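PDB 3F8M: GntR-family protein transcriptional regulator from Mycobacterium smegmatis, which represses the phnDCE operon for phosphate uptake when phosphate is available in the cell, acting as a DNA-binding transcription factor. Local coordinates for residues A21-D24 against R25-D28; F46-A49 against R50-R54; S166-A169 against E170-R174; L227-G230 against D231-T234. All coordinates share one frame; numbering follows the deposited sequence.

How the contacts relate
Contacts 1 and 2 belong to the winged helix-turn-helix domain, contacts 3 and 4 to the UTRA domain, in that order along the chain. Contact 1 lies on helix 15-29; contact 2 spans the turn into helix 50-62, and the two touch where the E22 carboxylate meets the F46 ring, their centres about 15 Å apart. Contact 3 covers the short helix 167-173 and the residue at either end, its centre about 48 Å from that of contact 2. Contact 4 joins strands 220-229 and 233-240, its centre about 7 Å from that of the chain. Contacts 1 and 2 thus pack helices of the DNA-binding domain together, while contact 4 of the separate UTRA domain reaches the second subunit through T234.

Contact 1 of 4, residues A21-D24 against R25-D28; sequences AELD and RMLD
E22 and R25, three residues apart on helix 15-29, form an i to i+3 salt bridge on the outside of the DNA-binding domain. OE1 of E22 lies 2.9 Å from NH1 of R25, at the edge of the guanidinium, but the N-H points poorly at it (117°); the hydrogen bond is weak and the attraction probably mainly one of charge. The carboxylate and guanidinium planes stand 78° apart, and NH1 alone of the guanidinium nitrogens bonds the carboxylate, through OE1. R25 reaches back because its chain, extended through chi2, folds at chi3 (-56°) and swings NH1 over the preceding turn.

Four backbone bonds of the i to i+4 kind hold the helix: M26 N to E22 O, at 2.8 Å, and likewise R25 N to A21 O, L27 N to L23 O and D28 N to D24 O.

One apolar contact accompanies them. L23 and M26 run alongside each other in the same direction, with CD2 of L23 4.0 Å from SD of M26.

Among the surrounding elements, L23 packs on A56, L57 and L60 of helix 50-62, and L27 also reaches L60. E22 rests on F46, in the loop after helix 39-45. M26 leans on F36 and P37 in the loop before helix 39-45, while D24 makes a salt bridge through OD1 with R65, just beyond helix 50-62.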
loop_
_atom_site.group_PDB
_atom_site.type_symbol
_atom_site.label_atom_id
_atom_site.label_comp_id
_atom_site.label_asym_id
_atom_site.label_seq_id
_atom_site.Cartn_x
_atom_site.Cartn_y
_atom_site.Cartn_z
ATOM N N ALA A 21 -24.792 10.520 -16.760
ATOM C CA ALA A 21 -24.901 11.898 -16.265
ATOM C C ALA A 21 -26.057 12.030 -15.276
ATOM O O ALA A 21 -25.983 12.805 -14.319
ATOM C CB ALA A 21 -25.093 12.874 -17.434
ATOM N N GLU A 22 -27.128 11.282 -15.527
ATOM C CA GLU A 22 -28.292 11.294 -14.649
ATOM C C GLU A 22 -27.950 10.642 -13.293
ATOM O O GLU A 22 -28.463 11.072 -12.256
ATOM C CB GLU A 22 -29.504 10.626 -15.319
ATOM C CG GLU A 22 -30.229 11.511 -16.355
ATOM C CD GLU A 22 -31.302 12.414 -15.731
ATOM O OE1 GLU A 22 -31.229 12.696 -14.510
ATOM O OE2 GLU A 22 -32.229 12.843 -16.470
ATOM N N LEU A 23 -27.078 9.628 -13.300
ATOM C CA LEU A 23 -26.682 8.975 -12.043
ATOM C C LEU A 23 -25.808 9.924 -11.220
ATOM O O LEU A 23 -25.928 9.984 -9.992
ATOM C CB LEU A 23 -25.979 7.625 -12.266
ATOM C CG LEU A 23 -26.840 6.501 -12.871
ATOM C CD1 LEU A 23 -25.976 5.364 -13.346
ATOM C CD2 LEU A 23 -27.902 6.006 -11.900
ATOM N N ASP A 24 -24.944 10.666 -11.905
ATOM C CA ASP A 24 -24.136 11.704 -11.248
ATOM C C ASP A 24 -25.028 12.769 -10.583
ATOM O O ASP A 24 -24.818 13.119 -9.425
ATOM C CB ASP A 24 -23.169 12.367 -12.230
ATOM C CG ASP A 24 -21.895 11.560 -12.446
ATOM O OD1 ASP A 24 -21.657 10.580 -11.702
ATOM O OD2 ASP A 24 -21.120 11.920 -13.371
ATOM N N ARG A 25 -26.023 13.250 -11.320
ATOM C CA ARG A 25 -27.004 14.187 -10.785
ATOM C C ARG A 25 -27.787 13.582 -9.614
ATOM O O ARG A 25 -28.033 14.266 -8.615
ATOM C CB ARG A 25 -27.962 14.652 -11.886
ATOM C CG ARG A 25 -28.953 15.746 -11.443
ATOM C CD ARG A 25 -29.876 16.176 -12.582
ATOM N NE ARG A 25 -29.135 16.624 -13.770
ATOM C CZ ARG A 25 -28.767 15.842 -14.789
ATOM N NH1 ARG A 25 -29.062 14.546 -14.784
ATOM N NH2 ARG A 25 -28.096 16.354 -15.818
ATOM N N MET A 26 -28.191 12.318 -9.731
ATOM C CA MET A 26 -28.840 11.664 -8.583
ATOM C C MET A 26 -27.899 11.705 -7.388
ATOM O O MET A 26 -28.284 12.182 -6.304
ATOM C CB MET A 26 -29.256 10.229 -8.894
ATOM C CG MET A 26 -30.530 10.128 -9.719
ATOM S SD MET A 26 -30.680 8.446 -10.300
ATOM C CE MET A 26 -31.125 7.562 -8.812
ATOM N N LEU A 27 -26.657 11.253 -7.609
ATOM C CA LEU A 27 -25.645 11.186 -6.555
ATOM C C LEU A 27 -25.433 12.513 -5.836
ATOM O O LEU A 27 -25.245 12.516 -4.619
ATOM C CB LEU A 27 -24.317 10.654 -7.089
ATOM C CG LEU A 27 -24.117 9.146 -6.965
ATOM C CD1 LEU A 27 -22.810 8.737 -7.624
ATOM C CD2 LEU A 27 -24.169 8.668 -5.500
ATOM N N ASP A 28 -25.483 13.632 -6.569
ATOM C CA ASP A 28 -25.351 14.967 -5.940
ATOM C C ASP A 28 -26.401 15.246 -4.857
ATOM O O ASP A 28 -26.128 15.945 -3.874
ATOM C CB ASP A 28 -25.412 16.092 -6.986
ATOM C CG ASP A 28 -25.163 17.473 -6.369
ATOM O OD1 ASP A 28 -24.053 17.689 -5.831
ATOM O OD2 ASP A 28 -26.078 18.336 -6.397
#

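Contact 2 of 4, residues F46-A49 against R50-R54; sequences FEVA and RETVR
V48 and A49 meet T52 and V53 where the turn of the predicted helix-turn-helix motif runs into helix 50-62, the second, or recognition, helix of that motif, which in this family probably enters the DNA major groove. F46 is the first residue to leave the helical conformation after helix 39-45, and A49 occupies the N-cap position of the next helix. Its methyl side chain cannot accept a capping bond; its carbonyl instead receives two weak bonds from the first turn, from T52 N at 3.0 Å and V53 N at 3.3 Å.

The side chain of V48 can be followed outward. CB faces CB of T52 at 4.0 Å, the two side chains crossing at about a right angle. CG2, set between the backbone N and the carbonyl carbon by a chi1 of -61° for CG1, passes T52 and ends 3.8 Å from CG2 of V53, again with a perpendicular crossing. V48 thus packs the turn against the first turn of the helix, on the buried T52 and V53.

V53 continues onto I42 and A43 of helix 39-45; V48 touches K15 and T52 touches H16, both of helix 15-29. The polar ends of R50 and R54 both make salt bridges with OE2 of E39, joining the two helices of the motif.

OG1 of T52 lies against the A49 methyl, 3.4 Å from CB. A water molecule links the cap residue to the helix: it accepts from A49 N at 3.1 Å and hydrogen-bonds OG1 of T52 at 2.8 Å.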
loop_
_atom_site.group_PDB
_atom_site.type_symbol
_atom_site.label_atom_id
_atom_site.label_comp_id
_atom_site.label_asym_id
_atom_site.label_seq_id
_atom_site.Cartn_x
_atom_site.Cartn_y
_atom_site.Cartn_z
ATOM N N PHE A 46 -34.815 5.990 -18.050
ATOM C CA PHE A 46 -33.922 6.625 -19.027
ATOM C C PHE A 46 -33.782 5.950 -20.415
ATOM O O PHE A 46 -32.800 6.183 -21.128
ATOM C CB PHE A 46 -32.551 6.874 -18.374
ATOM C CG PHE A 46 -32.646 7.656 -17.090
ATOM C CD1 PHE A 46 -33.086 8.988 -17.098
ATOM C CD2 PHE A 46 -32.335 7.061 -15.868
ATOM C CE1 PHE A 46 -33.213 9.723 -15.899
ATOM C CE2 PHE A 46 -32.440 7.793 -14.661
ATOM C CZ PHE A 46 -32.887 9.123 -14.686
ATOM N N GLU A 47 -34.766 5.133 -20.786
ATOM C CA GLU A 47 -34.773 4.463 -22.107
ATOM C C GLU A 47 -33.413 3.867 -22.485
ATOM O O GLU A 47 -32.899 4.121 -23.579
ATOM C CB GLU A 47 -35.289 5.398 -23.215
ATOM C CG GLU A 47 -36.703 5.889 -22.976
ATOM C CD GLU A 47 -37.315 6.506 -24.206
ATOM O OE1 GLU A 47 -36.566 6.766 -25.189
ATOM O OE2 GLU A 47 -38.552 6.701 -24.187
ATOM N N VAL A 48 -32.852 3.072 -21.564
ATOM C CA VAL A 48 -31.679 2.233 -21.826
ATOM C C VAL A 48 -31.895 0.801 -21.306
ATOM O O VAL A 48 -32.824 0.522 -20.548
ATOM C CB VAL A 48 -30.362 2.832 -21.215
ATOM C CG1 VAL A 48 -30.045 4.226 -21.815
ATOM C CG2 VAL A 48 -30.461 2.915 -19.705
ATOM N N ALA A 49 -31.043 -0.109 -21.757
ATOM C CA ALA A 49 -31.062 -1.490 -21.334
ATOM C C ALA A 49 -30.779 -1.560 -19.832
ATOM O O ALA A 49 -30.075 -0.696 -19.293
ATOM C CB ALA A 49 -30.010 -2.263 -22.093
ATOM N N ARG A 50 -31.344 -2.578 -19.184
ATOM C CA ARG A 50 -30.999 -2.937 -17.798
ATOM C C ARG A 50 -29.495 -3.174 -17.624
ATOM O O ARG A 50 -28.917 -2.811 -16.585
ATOM C CB ARG A 50 -31.722 -4.210 -17.374
ATOM C CG ARG A 50 -33.185 -4.072 -17.151
ATOM C CD ARG A 50 -33.703 -5.392 -16.613
ATOM N NE ARG A 50 -33.048 -5.761 -15.347
ATOM C CZ ARG A 50 -33.193 -6.937 -14.735
ATOM N NH1 ARG A 50 -33.974 -7.878 -15.263
ATOM N NH2 ARG A 50 -32.553 -7.174 -13.594
ATOM N N GLU A 51 -28.869 -3.792 -18.621
ATOM C CA GLU A 51 -27.423 -4.071 -18.580
ATOM C C GLU A 51 -26.620 -2.776 -18.681
ATOM O O GLU A 51 -25.470 -2.698 -18.214
ATOM C CB GLU A 51 -26.993 -5.016 -19.694
ATOM C CG GLU A 51 -27.557 -6.442 -19.623
ATOM C CD GLU A 51 -29.033 -6.580 -20.039
ATOM O OE1 GLU A 51 -29.641 -5.624 -20.580
ATOM O OE2 GLU A 51 -29.593 -7.679 -19.819
ATOM N N THR A 52 -27.220 -1.757 -19.287
ATOM C CA THR A 52 -26.572 -0.456 -19.371
ATOM C C THR A 52 -26.530 0.246 -17.997
ATOM O O THR A 52 -25.523 0.857 -17.643
ATOM C CB THR A 52 -27.214 0.429 -20.432
ATOM O OG1 THR A 52 -27.214 -0.296 -21.681
ATOM C CG2 THR A 52 -26.400 1.717 -20.590
ATOM N N VAL A 53 -27.624 0.170 -17.252
ATOM C CA VAL A 53 -27.667 0.734 -15.890
ATOM C C VAL A 53 -26.707 -0.078 -15.019
ATOM O O VAL A 53 -25.875 0.497 -14.316
ATOM C CB VAL A 53 -29.101 0.781 -15.296
ATOM C CG1 VAL A 53 -29.084 1.254 -13.837
ATOM C CG2 VAL A 53 -29.989 1.695 -16.119
ATOM N N ARG A 54 -26.779 -1.407 -15.112
ATOM C CA ARG A 54 -25.893 -2.301 -14.334
ATOM C C ARG A 54 -24.437 -1.890 -14.476
ATOM O O ARG A 54 -23.676 -1.838 -13.501
ATOM C CB ARG A 54 -26.035 -3.746 -14.814
ATOM C CG ARG A 54 -25.312 -4.822 -13.985
ATOM C CD ARG A 54 -25.621 -6.222 -14.546
ATOM N NE ARG A 54 -27.049 -6.316 -14.870
ATOM C CZ ARG A 54 -27.652 -7.352 -15.448
ATOM N NH1 ARG A 54 -26.959 -8.441 -15.781
ATOM N NH2 ARG A 54 -28.962 -7.292 -15.688
HETATM O O HOH W 1 -28.866 0.668 -23.775
#

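Contact 3 of 4, residues S166-A169 against E170-R174; sequences SLYA and EIRSR
Four backbone bonds of the i to i+4 pattern join S166-A169 to E170-R174 along helix 167-173, which S166 caps and R174 follows, a short helix of the UTRA domain with a serine N-cap. The first, E170 N to S166 O, is weak; I171 N to L167 O is 2.8 Å long, and the bonds R172 N to Y168 O and S173 N to A169 O follow. At the start, OG of S166 accepts from A169 N at 3.1 Å, the capping bond, with the hydroxyl turned away from its own backbone N (chi1 160°).

On the buried side, L167 and I171 slant across one another, CG of L167 lying 3.9 Å from CD1 of I171. L157 packs on L167, and I176 and F178 on I171. Y168 offers CB to NH1 of R172 at 3.6 Å. The arginine, extended from CG to NE, runs back along the Y168 carbonyl, its CG 3.3 Å from Y168 O, and its NH2 goes on to bond M86 O. The Y168 ring stacks with F178 and its hydroxyl bonds NH1 of R211, tying the helix to strand 206-214.

The last turn closes with side chains. OG of S173 donates to E170 O at 2.7 Å. E170 also makes a salt bridge with R174, and T160 OG1 bonds both OE2 of E170 and NH2 of R174. In that bridge NE of R174 meets OE2 of E170 at 2.8 Å, nearly straight at 170°, in the guanidinium plane and on the oxygen's anti lone pair.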
loop_
_atom_site.group_PDB
_atom_site.type_symbol
_atom_site.label_atom_id
_atom_site.label_comp_id
_atom_site.label_asym_id
_atom_site.label_seq_id
_atom_site.Cartn_x
_atom_site.Cartn_y
_atom_site.Cartn_z
ATOM N N SER A 166 0.072 22.657 2.650
ATOM C CA SER A 166 1.031 21.596 2.303
ATOM C C SER A 166 2.432 21.953 2.835
ATOM O O SER A 166 2.994 22.997 2.490
ATOM C CB SER A 166 1.068 21.385 0.781
ATOM O OG SER A 166 2.265 20.744 0.406
ATOM N N LEU A 167 3.004 21.073 3.665
ATOM C CA LEU A 167 4.388 21.260 4.107
ATOM C C LEU A 167 5.348 21.119 2.907
ATOM O O LEU A 167 6.399 21.809 2.836
ATOM C CB LEU A 167 4.751 20.219 5.188
ATOM C CG LEU A 167 6.141 20.306 5.805
ATOM C CD1 LEU A 167 6.421 21.690 6.472
ATOM C CD2 LEU A 167 6.330 19.170 6.804
ATOM N N TYR A 168 5.000 20.260 1.942
ATOM C CA TYR A 168 5.909 20.091 0.804
ATOM C C TYR A 168 6.036 21.397 0.002
ATOM O O TYR A 168 7.129 21.767 -0.461
ATOM C CB TYR A 168 5.410 18.956 -0.092
ATOM C CG TYR A 168 5.733 17.559 0.426
ATOM C CD1 TYR A 168 6.009 17.324 1.774
ATOM C CD2 TYR A 168 5.715 16.460 -0.437
ATOM C CE1 TYR A 168 6.305 16.050 2.243
ATOM C CE2 TYR A 168 5.975 15.174 0.035
ATOM C CZ TYR A 168 6.287 14.981 1.366
ATOM O OH TYR A 168 6.584 13.708 1.804
ATOM N N ALA A 169 4.935 22.122 -0.121
ATOM C CA ALA A 169 4.963 23.416 -0.843
ATOM C C ALA A 169 5.825 24.426 -0.081
ATOM O O ALA A 169 6.616 25.173 -0.673
ATOM C CB ALA A 169 3.531 23.955 -1.054
ATOM N N GLU A 170 5.706 24.406 1.241
ATOM C CA GLU A 170 6.526 25.285 2.069
ATOM C C GLU A 170 7.998 24.957 1.951
ATOM O O GLU A 170 8.842 25.855 1.884
ATOM C CB GLU A 170 6.075 25.238 3.538
ATOM C CG GLU A 170 7.059 25.946 4.509
ATOM C CD GLU A 170 6.994 27.465 4.399
ATOM O OE1 GLU A 170 5.973 27.956 3.894
ATOM O OE2 GLU A 170 7.935 28.153 4.846
ATOM N N ILE A 171 8.317 23.672 1.962
ATOM C CA ILE A 171 9.703 23.258 1.806
ATOM C C ILE A 171 10.234 23.622 0.406
ATOM O O ILE A 171 11.359 24.148 0.273
ATOM C CB ILE A 171 9.921 21.766 2.226
ATOM C CG1 ILE A 171 9.769 21.624 3.736
ATOM C CG2 ILE A 171 11.332 21.238 1.725
ATOM C CD1 ILE A 171 9.725 20.174 4.323
ATOM N N ARG A 172 9.431 23.398 -0.637
ATOM C CA ARG A 172 9.831 23.800 -1.988
ATOM C C ARG A 172 10.100 25.318 -2.084
ATOM O O ARG A 172 11.104 25.726 -2.704
ATOM C CB ARG A 172 8.783 23.392 -3.012
ATOM C CG ARG A 172 8.786 21.911 -3.263
ATOM C CD ARG A 172 7.731 21.543 -4.305
ATOM N NE ARG A 172 7.740 20.091 -4.473
ATOM C CZ ARG A 172 6.761 19.260 -4.121
ATOM N NH1 ARG A 172 5.644 19.711 -3.589
ATOM N NH2 ARG A 172 6.926 17.950 -4.319
ATOM N N SER A 173 9.249 26.107 -1.417
ATOM C CA SER A 173 9.341 27.593 -1.395
ATOM C C SER A 173 10.627 28.062 -0.720
ATOM O O SER A 173 11.062 29.184 -0.949
ATOM C CB SER A 173 8.090 28.236 -0.745
ATOM O OG SER A 173 8.124 28.207 0.673
ATOM N N ARG A 174 11.261 27.175 0.053
ATOM C CA ARG A 174 12.557 27.473 0.679
ATOM C C ARG A 174 13.779 27.021 -0.182
ATOM O O ARG A 174 14.918 27.051 0.278
ATOM C CB ARG A 174 12.605 26.927 2.113
ATOM C CG ARG A 174 11.561 27.601 3.072
ATOM C CD ARG A 174 11.252 26.748 4.340
ATOM N NE ARG A 174 10.614 27.536 5.394
ATOM C CZ ARG A 174 11.249 28.011 6.471
ATOM N NH1 ARG A 174 12.533 27.769 6.651
ATOM N NH2 ARG A 174 10.588 28.717 7.373
#

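Contact 4 of 4, residues L227-G230 against D231-T234; sequences LYRG and DRMT
R229 and R232 stack their guanidinium groups face to face, centres 3.5 Å apart and planes only 11° from parallel, despite their like charges. D231 probably offsets the repulsion: its carboxylate, nearly coplanar with the R229 guanidinium, grips that group side-on, OD1 taking NE at 2.9 Å and OD2 taking NH2 at 2.8 Å, each through a syn lone pair. Both bonds are fairly straight, which fixes the rotation of the R229 group. The carboxylate reaches it because CG of D231 sits between backbone N and carbonyl carbon (chi1 62°).

Main-chain R232 N bonds R229 O at 3.0 Å, closing a type I beta turn with G230 and D231 at its corners. M233 makes a Met-aromatic contact, its SD standing rather far above one face of the Y228 ring, 4.8 Å from the centroid; CE of M233 lies 3.9 Å from CD1 of Y228.

The turn carries the chain from strand 220-229, paired with strands 140-150 and 206-214, into strand 233-240, which runs parallel to strand 80-83. R229 NH1 bonds L198 O at the end of helix 192-198, R232 NH1 bonds R141 O, and T234 OG1 bonds D186 of the second subunit.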
loop_
_atom_site.group_PDB
_atom_site.type_symbol
_atom_site.label_atom_id
_atom_site.label_comp_id
_atom_site.label_asym_id
_atom_site.label_seq_id
_atom_site.Cartn_x
_atom_site.Cartn_y
_atom_site.Cartn_z
ATOM N N LEU A 227 -0.351 7.318 9.445
ATOM C CA LEU A 227 -1.211 6.210 9.800
ATOM C C LEU A 227 -2.600 6.574 9.263
ATOM O O LEU A 227 -3.204 7.545 9.736
ATOM C CB LEU A 227 -1.223 6.002 11.310
ATOM C CG LEU A 227 -2.053 4.826 11.838
ATOM C CD1 LEU A 227 -1.233 3.519 11.750
ATOM C CD2 LEU A 227 -2.585 5.056 13.270
ATOM N N TYR A 228 -3.080 5.823 8.255
ATOM C CA TYR A 228 -4.345 6.148 7.579
ATOM C C TYR A 228 -5.372 5.045 7.835
ATOM O O TYR A 228 -4.999 3.879 7.860
ATOM C CB TYR A 228 -4.114 6.190 6.077
ATOM C CG TYR A 228 -3.334 7.366 5.501
ATOM C CD1 TYR A 228 -3.964 8.597 5.313
ATOM C CD2 TYR A 228 -2.004 7.234 5.109
ATOM C CE1 TYR A 228 -3.279 9.680 4.765
ATOM C CE2 TYR A 228 -1.292 8.329 4.543
ATOM C CZ TYR A 228 -1.953 9.535 4.383
ATOM O OH TYR A 228 -1.336 10.642 3.841
ATOM N N ARG A 229 -6.637 5.420 8.018
ATOM C CA ARG A 229 -7.719 4.413 8.141
ATOM C C ARG A 229 -7.878 3.747 6.794
ATOM O O ARG A 229 -8.050 4.423 5.781
ATOM C CB ARG A 229 -9.041 5.083 8.529
ATOM C CG ARG A 229 -9.109 5.568 9.976
ATOM C CD ARG A 229 -10.436 6.308 10.206
ATOM N NE ARG A 229 -11.568 5.401 9.937
ATOM C CZ ARG A 229 -12.552 5.170 10.802
ATOM N NH1 ARG A 229 -12.550 5.769 11.985
ATOM N NH2 ARG A 229 -13.549 4.341 10.482
ATOM N N GLY A 230 -7.820 2.423 6.786
ATOM C CA GLY A 230 -7.924 1.652 5.513
ATOM C C GLY A 230 -9.247 1.946 4.796
ATOM O O GLY A 230 -9.283 1.989 3.566
ATOM N N ASP A 231 -10.297 2.211 5.565
ATOM C CA ASP A 231 -11.651 2.490 5.013
ATOM C C ASP A 231 -11.799 3.893 4.403
ATOM O O ASP A 231 -12.830 4.206 3.778
ATOM C CB ASP A 231 -12.764 2.157 6.029
ATOM C CG ASP A 231 -12.701 2.978 7.314
ATOM O OD1 ASP A 231 -11.867 3.932 7.445
ATOM O OD2 ASP A 231 -13.473 2.635 8.231
ATOM N N ARG A 232 -10.755 4.723 4.499
ATOM C CA ARG A 232 -10.852 6.062 3.938
ATOM C C ARG A 232 -9.753 6.365 2.930
ATOM O O ARG A 232 -9.671 7.477 2.367
ATOM C CB ARG A 232 -10.929 7.122 5.073
ATOM C CG ARG A 232 -12.359 7.246 5.664
ATOM C CD ARG A 232 -12.431 7.634 7.141
ATOM N NE ARG A 232 -13.758 7.364 7.729
ATOM C CZ ARG A 232 -14.144 7.711 8.962
ATOM N NH1 ARG A 232 -13.323 8.391 9.799
ATOM N NH2 ARG A 232 -15.384 7.393 9.370
ATOM N N MET A 233 -8.903 5.383 2.649
ATOM C CA MET A 233 -7.779 5.690 1.811
ATOM C C MET A 233 -7.424 4.555 0.878
ATOM O O MET A 233 -7.431 3.386 1.295
ATOM C CB MET A 233 -6.588 6.066 2.714
ATOM C CG MET A 233 -5.258 6.233 1.993
ATOM S SD MET A 233 -5.233 7.728 0.966
ATOM C CE MET A 233 -6.080 8.883 2.062
ATOM N N THR A 234 -7.115 4.900 -0.364
ATOM C CA THR A 234 -6.532 3.978 -1.338
ATOM C C THR A 234 -5.271 4.591 -1.869
ATOM O O THR A 234 -5.261 5.774 -2.173
ATOM C CB THR A 234 -7.485 3.745 -2.531
ATOM O OG1 THR A 234 -8.682 3.156 -2.042
ATOM C CG2 THR A 234 -6.873 2.843 -3.531
#